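Local coordinates for protein alpha-/beta-galactoside alpha-2,3-sialyltransferase (Photobacterium phosphoreum, PDB 2ZWI) that probably transfers sialic acid onto galactosides through an alpha-2,3 linkage, as a GT-B-type glycosyltransferase that binds cytidine-5'-monophosphate and a zinc ion, at residues A[115-120]-A[325-330]. Residues are numbered along the deposited sequence; the frame is centred on the assembly and turned at random.
With C5P (cytidine-5'-monophosphate), chain C.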
loop_
_atom_site.group_PDB
_atom_site.type_symbol
_atom_site.label_atom_id
_atom_site.label_comp_id
_atom_site.label_asym_id
_atom_site.label_seq_id
_atom_site.Cartn_x
_atom_site.Cartn_y
_atom_site.Cartn_z
ATOM N N ALA A 115 0.060 0.765 8.411
ATOM C CA ALA A 115 1.108 1.152 9.370
ATOM C C ALA A 115 1.400 2.654 9.380
ATOM O O ALA A 115 1.485 3.252 10.457
ATOM C CB ALA A 115 2.394 0.353 9.141
ATOM N N GLU A 116 1.545 3.270 8.202
ATOM C CA GLU A 116 1.766 4.722 8.148
ATOM C C GLU A 116 0.632 5.488 8.832
ATOM O O GLU A 116 0.875 6.492 9.495
ATOM C CB GLU A 116 1.936 5.232 6.712
ATOM C CG GLU A 116 3.297 4.961 6.093
ATOM C CD GLU A 116 3.374 3.596 5.413
ATOM O OE1 GLU A 116 4.172 3.443 4.452
ATOM O OE2 GLU A 116 2.632 2.680 5.826
ATOM N N TYR A 117 -0.596 4.988 8.681
ATOM C CA TYR A 117 -1.797 5.667 9.190
ATOM C C TYR A 117 -1.994 5.471 10.688
ATOM O O TYR A 117 -2.456 6.383 11.386
ATOM C CB TYR A 117 -3.031 5.319 8.321
ATOM C CG TYR A 117 -2.831 5.952 6.965
ATOM C CD1 TYR A 117 -2.138 5.280 5.953
ATOM C CD2 TYR A 117 -3.232 7.269 6.726
ATOM C CE1 TYR A 117 -1.888 5.892 4.727
ATOM C CE2 TYR A 117 -2.997 7.881 5.495
ATOM C CZ TYR A 117 -2.316 7.191 4.512
ATOM O OH TYR A 117 -2.072 7.804 3.311
ATOM N N VAL A 118 -1.601 4.300 11.185
ATOM C CA VAL A 118 -1.504 4.061 12.635
ATOM C C VAL A 118 -0.458 5.005 13.260
ATOM O O VAL A 118 -0.710 5.649 14.286
ATOM C CB VAL A 118 -1.224 2.561 12.949
ATOM C CG1 VAL A 118 -0.880 2.350 14.428
ATOM C CG2 VAL A 118 -2.453 1.713 12.586
ATOM N N ARG A 119 0.698 5.120 12.605
ATOM C CA ARG A 119 1.745 6.016 13.059
ATOM C C ARG A 119 1.340 7.498 13.000
ATOM O O ARG A 119 1.631 8.260 13.934
ATOM C CB ARG A 119 3.046 5.719 12.314
ATOM C CG ARG A 119 3.627 4.379 12.741
ATOM C CD ARG A 119 4.843 3.958 11.949
ATOM N NE ARG A 119 5.287 2.621 12.364
ATOM C CZ ARG A 119 6.558 2.277 12.525
ATOM N NH1 ARG A 119 7.519 3.170 12.334
ATOM N NH2 ARG A 119 6.875 1.051 12.896
ATOM N N LEU A 120 0.643 7.897 11.934
ATOM C CA LEU A 120 0.108 9.266 11.828
ATOM C C LEU A 120 -0.898 9.604 12.939
ATOM O O LEU A 120 -0.864 10.702 13.511
ATOM C CB LEU A 120 -0.516 9.502 10.451
ATOM C CG LEU A 120 0.484 9.610 9.292
ATOM C CD1 LEU A 120 -0.224 9.579 7.941
ATOM C CD2 LEU A 120 1.296 10.873 9.449
ATOM N N VAL A 325 -6.209 -3.269 3.309
ATOM C CA VAL A 325 -7.110 -3.332 2.135
ATOM C C VAL A 325 -8.148 -2.202 2.118
ATOM O O VAL A 325 -8.372 -1.568 1.080
ATOM C CB VAL A 325 -7.849 -4.702 2.048
ATOM C CG1 VAL A 325 -9.032 -4.638 1.072
ATOM C CG2 VAL A 325 -6.891 -5.800 1.639
ATOM N N PHE A 326 -8.767 -1.942 3.269
ATOM C CA PHE A 326 -9.813 -0.924 3.366
ATOM C C PHE A 326 -9.315 0.504 3.109
ATOM O O PHE A 326 -10.121 1.374 2.807
ATOM C CB PHE A 326 -10.525 -0.984 4.726
ATOM C CG PHE A 326 -11.256 -2.283 4.991
ATOM C CD1 PHE A 326 -12.558 -2.484 4.517
ATOM C CD2 PHE A 326 -10.655 -3.291 5.743
ATOM C CE1 PHE A 326 -13.249 -3.685 4.786
ATOM C CE2 PHE A 326 -11.329 -4.484 6.019
ATOM C CZ PHE A 326 -12.628 -4.690 5.534
ATOM N N PHE A 327 -8.002 0.741 3.230
ATOM C CA PHE A 327 -7.401 2.065 2.965
ATOM C C PHE A 327 -7.312 2.423 1.480
ATOM O O PHE A 327 -7.333 3.605 1.123
ATOM C CB PHE A 327 -6.008 2.173 3.592
ATOM C CG PHE A 327 -6.023 2.351 5.086
ATOM C CD1 PHE A 327 -5.954 3.625 5.649
ATOM C CD2 PHE A 327 -6.105 1.246 5.933
ATOM C CE1 PHE A 327 -5.972 3.789 7.037
ATOM C CE2 PHE A 327 -6.124 1.410 7.325
ATOM C CZ PHE A 327 -6.057 2.679 7.870
ATOM N N SER A 328 -7.194 1.419 0.618
ATOM C CA SER A 328 -7.106 1.671 -0.826
ATOM C C SER A 328 -8.426 1.417 -1.554
ATOM O O SER A 328 -8.563 1.733 -2.743
ATOM C CB SER A 328 -5.982 0.849 -1.458
ATOM O OG SER A 328 -6.203 -0.533 -1.279
ATOM N N LEU A 329 -9.392 0.848 -0.840
ATOM C CA LEU A 329 -10.689 0.539 -1.412
ATOM C C LEU A 329 -11.409 1.828 -1.803
ATOM O O LEU A 329 -11.495 2.750 -0.994
ATOM C CB LEU A 329 -11.524 -0.245 -0.398
ATOM C CG LEU A 329 -12.786 -0.948 -0.877
ATOM C CD1 LEU A 329 -12.442 -2.056 -1.847
ATOM C CD2 LEU A 329 -13.532 -1.493 0.309
ATOM N N PRO A 330 -11.900 1.911 -3.054
ATOM C CA PRO A 330 -12.687 3.094 -3.437
ATOM C C PRO A 330 -13.929 3.260 -2.561
ATOM O O PRO A 330 -14.551 2.262 -2.174
ATOM C CB PRO A 330 -13.074 2.795 -4.885
ATOM C CG PRO A 330 -11.977 1.840 -5.371
ATOM C CD PRO A 330 -11.722 0.976 -4.182
HETATM O O3P C5P C . -4.300 -6.852 6.387
HETATM P P C5P C . -2.943 -6.319 6.127
HETATM O O1P C5P C . -2.890 -4.917 6.652
HETATM O O2P C5P C . -1.923 -7.295 6.649
HETATM O "O5'" C5P C . -2.817 -6.241 4.535
HETATM C "C5'" C5P C . -1.569 -6.022 3.882
HETATM C "C4'" C5P C . -1.766 -6.334 2.407
HETATM O "O4'" C5P C . -2.200 -7.696 2.236
HETATM C "C3'" C5P C . -2.888 -5.505 1.798
HETATM O "O3'" C5P C . -2.422 -4.238 1.351
HETATM C "C2'" C5P C . -3.333 -6.354 0.636
HETATM O "O2'" C5P C . -2.358 -6.314 -0.412
HETATM C "C1'" C5P C . -3.197 -7.753 1.198
HETATM N N1 C5P C . -4.440 -8.367 1.682
HETATM C C2 C5P C . -5.316 -8.936 0.733
HETATM N N3 C5P C . -6.443 -9.557 1.134
HETATM C C4 C5P C . -6.758 -9.627 2.444
HETATM C C5 C5P C . -5.918 -9.080 3.407
HETATM C C6 C5P C . -4.739 -8.444 2.993
HETATM O O2 C5P C . -5.063 -8.852 -0.488
HETATM N N4 C5P C . -7.896 -10.269 2.802
#
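Tyr117 and Phe327 are the two residues that meet between segments 115-120 and 325-330, and they do so through carbon alone. CE1 and CZ of Phe327 lie against CB of Tyr117, the closest approach being CE1 to CB at 3.6 Å. The same CE1 stands 3.8 Å from CG of Tyr117. The side chains lie alongside one another, pointing opposite ways, and their ring planes are inclined by 31° with centroids 5.4 Å apart, an oblique pairing. In Phe327, CG stands anti to the carbonyl carbon (chi1 -75°), a setting that brings CE1 to the CB and CG of Tyr117. The tyrosine hydroxyl bonds to Asp111 OD2 and the backbone N of Arg174, so the ring is held at its polar end as well. Met355 of helix 350-357 also touches Phe327. The contact joins helix 114-125, which follows a strand of the seven-stranded parallel sheet, to the short, weakly bonded helix 325-328, which follows strand 317-321 of the six-stranded parallel sheet, bridging the two Rossmann-like halves of a GT-B fold. Two residues before Phe327, CG2 of Val325 packs 3.5 Å from N1 of the cytosine. Only about 91 Å² is buried between the segments and no hydrogen bond crosses, so this interdomain contact is van der Waals in character and sets no directional link between the two halves.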